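Local coordinates for PixA inclusion body protein (Burkholderia cenocepacia, PDB 4LZK) that is of unknown function but belongs to the PixA family of bacterial inclusion body proteins and may accumulate in intracellular inclusions, at residues F114-I119 with V142-E147; N69-L74 with V181-A186. All blocks are in the same frame, centred on the assembly; numbering follows the deposited sequence.

Contact 1 (F114-I119 with V142-E147); sequences FTAVTI and VFQAFE
Phe-143 and Ile-119 start a run of paired backbone bonds that joins strands 115-119 and 142-147 in antiparallel fashion, their short axes running at 152°. Ile-119 N donates to Phe-143 O over 2.8 Å, and the return bond from Phe-143 N to Ile-119 O is almost straight (176° at the hydrogen). The same two-bond exchange recurs between Val-117 and Ala-145 and between Thr-115 and Glu-147. At the non-hydrogen-bonded positions between them, CA-H groups lean on carbonyls, as where Gln-144 CA lies 3.3 Å from Val-117 O.

Close packing is found around Phe-114 and Phe-146 and around Ile-119. The ring of Phe-114 sets its CD2 edge against the backbone of Phe-146, with CD2 3.6 Å from Phe-146 O near the ring plane, while Ala-116 CB comes 3.8 Å from CE2 of the Phe-146 ring. Both rings reach strand 96-105, Phe-146 on Ile-99 and Phe-114 on Val-102. On the other side of the sheet, Ile-119 CD1 rests 4.2 Å from Ala-145 CB, and Ile-119 and Phe-143 both pack on Ser-93 of a second subunit. The methyls Thr-118 CG2 and Val-142 CG1 cross obliquely 3.4 Å apart, probably too close to rest anything on.

The remainder is looser and wetter. Glu-147 CG stands beside its backbone N (chi1 -62°), and the extended chain beyond carries the carboxylate across Val-117, with OE1 3.7 Å from CG2 in a merely van der Waals contact. One water accepts from Thr-115 OG1 and donates to Glu-147 O. Another accepts from Gln-144 NE2, is hydrogen-bonded to Thr-118 OG1 and donates weakly to Ala-116 O, linking both strands.

Strand 115-120 is outermost in its sheet within this chain, and the arrangement is an antiparallel edge pair, consistent with the beta sandwich of cupredoxin-like folds.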
loop_
_atom_site.group_PDB
_atom_site.type_symbol
_atom_site.label_atom_id
_atom_site.label_comp_id
_atom_site.label_asym_id
_atom_site.label_seq_id
_atom_site.Cartn_x
_atom_site.Cartn_y
_atom_site.Cartn_z
ATOM N N PHE C 114 -25.123 -5.406 -15.518
ATOM C CA PHE C 114 -24.713 -4.074 -15.899
ATOM C C PHE C 114 -25.399 -3.579 -17.143
ATOM O O PHE C 114 -25.749 -4.358 -18.010
ATOM C CB PHE C 114 -23.174 -4.022 -16.113
ATOM C CG PHE C 114 -22.395 -3.949 -14.805
ATOM C CD1 PHE C 114 -22.363 -5.028 -13.958
ATOM C CD2 PHE C 114 -21.739 -2.763 -14.435
ATOM C CE1 PHE C 114 -21.700 -4.919 -12.770
ATOM C CE2 PHE C 114 -21.030 -2.684 -13.283
ATOM C CZ PHE C 114 -21.011 -3.786 -12.437
ATOM N N THR C 115 -25.531 -2.276 -17.257
ATOM C CA THR C 115 -26.171 -1.704 -18.438
ATOM C C THR C 115 -25.169 -0.736 -19.096
ATOM O O THR C 115 -24.621 0.131 -18.447
ATOM C CB THR C 115 -27.425 -0.948 -18.049
ATOM O OG1 THR C 115 -28.327 -1.808 -17.338
ATOM C CG2 THR C 115 -28.074 -0.333 -19.260
ATOM N N ALA C 116 -24.971 -0.914 -20.380
ATOM C CA ALA C 116 -24.161 -0.030 -21.186
ATOM C C ALA C 116 -24.912 1.223 -21.465
ATOM O O ALA C 116 -26.068 1.173 -21.912
ATOM C CB ALA C 116 -23.772 -0.688 -22.494
ATOM N N VAL C 117 -24.299 2.355 -21.228
ATOM C CA VAL C 117 -24.913 3.644 -21.490
ATOM C C VAL C 117 -23.963 4.514 -22.315
ATOM O O VAL C 117 -22.786 4.660 -22.003
ATOM C CB VAL C 117 -25.195 4.324 -20.156
ATOM C CG1 VAL C 117 -25.607 5.771 -20.338
ATOM C CG2 VAL C 117 -26.223 3.531 -19.353
ATOM N N THR C 118 -24.522 5.178 -23.303
ATOM C CA THR C 118 -23.753 6.026 -24.208
ATOM C C THR C 118 -23.689 7.440 -23.688
ATOM O O THR C 118 -24.669 8.001 -23.237
ATOM C CB THR C 118 -24.364 5.979 -25.597
ATOM O OG1 THR C 118 -24.249 4.648 -26.115
ATOM C CG2 THR C 118 -23.581 6.894 -26.544
ATOM N N ILE C 119 -22.508 8.026 -23.689
ATOM C CA ILE C 119 -22.373 9.387 -23.243
ATOM C C ILE C 119 -21.808 10.204 -24.405
ATOM O O ILE C 119 -20.819 9.855 -25.003
ATOM C CB ILE C 119 -21.479 9.491 -22.042
ATOM C CG1 ILE C 119 -22.027 8.595 -20.904
ATOM C CG2 ILE C 119 -21.347 10.942 -21.638
ATOM C CD1 ILE C 119 -21.125 8.593 -19.687
ATOM N N VAL C 142 -17.531 9.849 -28.419
ATOM C CA VAL C 142 -18.605 9.169 -27.741
ATOM C C VAL C 142 -17.974 8.216 -26.744
ATOM O O VAL C 142 -16.953 7.587 -27.030
ATOM C CB VAL C 142 -19.500 8.446 -28.751
ATOM C CG1 VAL C 142 -20.673 7.807 -28.042
ATOM C CG2 VAL C 142 -20.030 9.478 -29.751
ATOM N N PHE C 143 -18.557 8.122 -25.563
ATOM C CA PHE C 143 -18.047 7.217 -24.526
ATOM C C PHE C 143 -19.130 6.229 -24.189
ATOM O O PHE C 143 -20.343 6.471 -24.423
ATOM C CB PHE C 143 -17.761 8.003 -23.231
ATOM C CG PHE C 143 -16.686 9.011 -23.330
ATOM C CD1 PHE C 143 -15.369 8.651 -23.092
ATOM C CD2 PHE C 143 -16.962 10.313 -23.695
ATOM C CE1 PHE C 143 -14.338 9.588 -23.231
ATOM C CE2 PHE C 143 -15.931 11.274 -23.792
ATOM C CZ PHE C 143 -14.614 10.902 -23.539
ATOM N N GLN C 144 -18.731 5.123 -23.546
ATOM C CA GLN C 144 -19.656 4.207 -23.000
ATOM C C GLN C 144 -19.305 3.925 -21.571
ATOM O O GLN C 144 -18.141 3.774 -21.276
ATOM C CB GLN C 144 -19.511 2.912 -23.739
ATOM C CG GLN C 144 -20.678 2.064 -23.774
ATOM C CD GLN C 144 -20.761 1.396 -25.110
ATOM O OE1 GLN C 144 -19.765 1.285 -25.796
ATOM N NE2 GLN C 144 -21.947 0.976 -25.491
ATOM N N ALA C 145 -20.277 3.853 -20.692
ATOM C CA ALA C 145 -20.029 3.458 -19.289
ATOM C C ALA C 145 -20.937 2.275 -19.001
ATOM O O ALA C 145 -21.921 2.063 -19.726
ATOM C CB ALA C 145 -20.352 4.632 -18.380
ATOM N N PHE C 146 -20.634 1.476 -17.997
ATOM C CA PHE C 146 -21.380 0.263 -17.673
ATOM C C PHE C 146 -21.915 0.474 -16.266
ATOM O O PHE C 146 -21.122 0.640 -15.324
ATOM C CB PHE C 146 -20.462 -0.920 -17.832
ATOM C CG PHE C 146 -20.165 -1.235 -19.299
ATOM C CD1 PHE C 146 -19.172 -0.503 -19.976
ATOM C CD2 PHE C 146 -20.844 -2.177 -19.979
ATOM C CE1 PHE C 146 -18.918 -0.738 -21.327
ATOM C CE2 PHE C 146 -20.566 -2.452 -21.335
ATOM C CZ PHE C 146 -19.601 -1.685 -22.001
ATOM N N GLU C 147 -23.213 0.638 -16.111
ATOM C CA GLU C 147 -23.763 1.048 -14.805
ATOM C C GLU C 147 -24.424 -0.153 -14.097
ATOM O O GLU C 147 -25.065 -1.006 -14.740
ATOM C CB GLU C 147 -24.798 2.136 -14.983
ATOM C CG GLU C 147 -24.235 3.426 -15.601
ATOM C CD GLU C 147 -25.312 4.552 -15.777
ATOM O OE1 GLU C 147 -26.534 4.300 -15.708
ATOM O OE2 GLU C 147 -24.928 5.712 -16.036
HETATM O O HOH W 1 -27.914 -2.120 -14.746
HETATM O O HOH W 2 -24.965 1.945 -24.971
#

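Contact 2 (N69-L74 with V181-A186); sequences NGNLGL and VWQAAA
Gln-183 N donates to Asn-71 O over 2.9 Å, and two further backbone bonds carry the pairing on: Leu-74 N to Gln-183 O, then Ala-185 N to Leu-74 O. Leu-74 therefore sits in parallel register with Ala-184, their CB atoms 4.0 Å apart. Beside this pairing the amides of Asn-71 and Gln-183 meet with planes 78° apart, ND2 donating to OE1; the modelled separation of 2.4 Å is too short to be trusted in detail. Gln-183 OE1 also bonds Ser-64 OG of a third subunit.

Trp-182 puts its CG between backbone N and carbonyl carbon, and its ring edge at CZ3 lies 4.5 Å from Leu-74 CD2. The indole NE1 is held by Thr-160 OG1, while Leu-72 and Leu-74 both pack on Ile-22.

Further out, turns set Asn-71 in place. Asn-69 OD1 accepts from Asn-71 N at 2.7 Å, an Asx turn superposed on the type I turn from Asn-69 to Leu-72. Next, Gly-73 N donates to Asn-71 O at 2.6 Å around Leu-72, whose positive phi with negative psi (58°/-55°) is that of a classic gamma turn. Asn-71 O is thus gripped by two backbone donors.

Strand 172-186 bonds strand 154-167 as well; an Asx turn and a type I turn, followed by a gamma turn, lead into a parallel strand pair within a mixed beta sheet.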
loop_
_atom_site.group_PDB
_atom_site.type_symbol
_atom_site.label_atom_id
_atom_site.label_comp_id
_atom_site.label_asym_id
_atom_site.label_seq_id
_atom_site.Cartn_x
_atom_site.Cartn_y
_atom_site.Cartn_z
ATOM N N ASN C 69 -4.864 -1.148 -7.483
ATOM C CA ASN C 69 -4.770 -2.551 -7.829
ATOM C C ASN C 69 -5.782 -2.985 -8.903
ATOM O O ASN C 69 -6.967 -2.558 -8.839
ATOM C CB ASN C 69 -5.094 -3.275 -6.518
ATOM C CG ASN C 69 -4.855 -4.726 -6.594
ATOM O OD1 ASN C 69 -5.219 -5.404 -7.573
ATOM N ND2 ASN C 69 -4.168 -5.228 -5.592
ATOM N N GLY C 70 -5.419 -3.855 -9.850
ATOM C CA GLY C 70 -6.330 -4.213 -10.904
ATOM C C GLY C 70 -7.525 -5.057 -10.425
ATOM O O GLY C 70 -8.564 -5.204 -11.098
ATOM N N ASN C 71 -7.360 -5.627 -9.230
ATOM C CA ASN C 71 -8.386 -6.357 -8.542
ATOM C C ASN C 71 -9.426 -5.516 -7.758
ATOM O O ASN C 71 -10.520 -6.025 -7.373
ATOM C CB ASN C 71 -7.667 -7.323 -7.571
ATOM C CG ASN C 71 -8.579 -8.304 -6.970
ATOM O OD1 ASN C 71 -8.935 -9.311 -7.601
ATOM N ND2 ASN C 71 -8.981 -8.028 -5.712
ATOM N N LEU C 72 -9.116 -4.256 -7.570
ATOM C CA LEU C 72 -9.890 -3.260 -6.845
ATOM C C LEU C 72 -10.194 -3.574 -5.375
ATOM O O LEU C 72 -9.868 -2.760 -4.505
ATOM C CB LEU C 72 -11.131 -2.783 -7.606
ATOM C CG LEU C 72 -11.713 -1.445 -7.061
ATOM C CD1 LEU C 72 -10.736 -0.306 -6.934
ATOM C CD2 LEU C 72 -12.940 -0.995 -7.834
ATOM N N GLY C 73 -10.798 -4.724 -5.082
ATOM C CA GLY C 73 -11.152 -5.022 -3.667
ATOM C C GLY C 73 -12.172 -4.014 -3.170
ATOM O O GLY C 73 -12.071 -3.463 -2.050
ATOM N N LEU C 74 -13.173 -3.709 -3.993
ATOM C CA LEU C 74 -14.121 -2.639 -3.683
ATOM C C LEU C 74 -15.054 -3.097 -2.568
ATOM O O LEU C 74 -15.524 -4.235 -2.558
ATOM C CB LEU C 74 -14.968 -2.329 -4.900
ATOM C CG LEU C 74 -15.940 -1.200 -4.827
ATOM C CD1 LEU C 74 -15.322 0.182 -4.622
ATOM C CD2 LEU C 74 -16.840 -1.207 -6.089
ATOM N N VAL C 181 -10.542 -10.271 -13.970
ATOM C CA VAL C 181 -11.473 -10.462 -12.910
ATOM C C VAL C 181 -11.099 -9.552 -11.797
ATOM O O VAL C 181 -9.901 -9.423 -11.464
ATOM C CB VAL C 181 -11.426 -11.919 -12.448
ATOM C CG1 VAL C 181 -12.302 -12.196 -11.272
ATOM C CG2 VAL C 181 -11.755 -12.840 -13.605
ATOM N N TRP C 182 -12.098 -8.925 -11.186
ATOM C CA TRP C 182 -11.908 -8.063 -10.064
ATOM C C TRP C 182 -12.891 -8.448 -8.986
ATOM O O TRP C 182 -13.795 -9.243 -9.236
ATOM C CB TRP C 182 -12.019 -6.604 -10.500
ATOM C CG TRP C 182 -13.204 -6.166 -11.245
ATOM C CD1 TRP C 182 -13.480 -6.359 -12.549
ATOM C CD2 TRP C 182 -14.276 -5.335 -10.726
ATOM N NE1 TRP C 182 -14.695 -5.773 -12.890
ATOM C CE2 TRP C 182 -15.192 -5.111 -11.809
ATOM C CE3 TRP C 182 -14.554 -4.782 -9.473
ATOM C CZ2 TRP C 182 -16.345 -4.401 -11.663
ATOM C CZ3 TRP C 182 -15.701 -4.061 -9.314
ATOM C CH2 TRP C 182 -16.610 -3.870 -10.415
ATOM N N GLN C 183 -12.759 -7.878 -7.811
ATOM C CA GLN C 183 -13.497 -8.337 -6.634
ATOM C C GLN C 183 -14.161 -7.160 -5.913
ATOM O O GLN C 183 -13.611 -6.048 -5.815
ATOM C CB GLN C 183 -12.539 -9.065 -5.625
ATOM C CG GLN C 183 -11.657 -10.094 -6.273
ATOM C CD GLN C 183 -10.573 -10.668 -5.346
ATOM O OE1 GLN C 183 -9.952 -9.945 -4.584
ATOM N NE2 GLN C 183 -10.353 -11.978 -5.438
ATOM N N ALA C 184 -15.376 -7.404 -5.439
ATOM C CA ALA C 184 -16.142 -6.391 -4.780
ATOM C C ALA C 184 -17.046 -7.083 -3.703
ATOM O O ALA C 184 -17.242 -8.309 -3.746
ATOM C CB ALA C 184 -16.964 -5.659 -5.789
ATOM N N ALA C 185 -17.505 -6.309 -2.720
ATOM C CA ALA C 185 -18.363 -6.742 -1.644
ATOM C C ALA C 185 -19.259 -5.580 -1.244
ATOM O O ALA C 185 -18.907 -4.413 -1.345
ATOM C CB ALA C 185 -17.568 -7.168 -0.424
ATOM N N ALA C 186 -20.435 -5.910 -0.758
ATOM C CA ALA C 186 -21.354 -4.927 -0.285
ATOM C C ALA C 186 -21.858 -5.351 1.060
ATOM O O ALA C 186 -21.979 -6.558 1.305
ATOM C CB ALA C 186 -22.536 -4.773 -1.264
#

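In the fold
From the N terminus the chain lays down strands 19-26 and 53-57 before reaching residues 69-74, the first half of contact 2, whose partner 181-186 comes only near the C terminus. The 106 residues closed between them include both halves of contact 1, which is therefore nested within. Contact 1 closes a much shorter loop of 22 residues, almost without regular structure and with residues 137-139 not modelled. It ties the edge of the sheet that also holds 81-88, whereas contact 2 joins 72-76 to the sheet of 154-167 and 172-186. The two centres lie 20 Å apart, on opposite sides of the chain's centre.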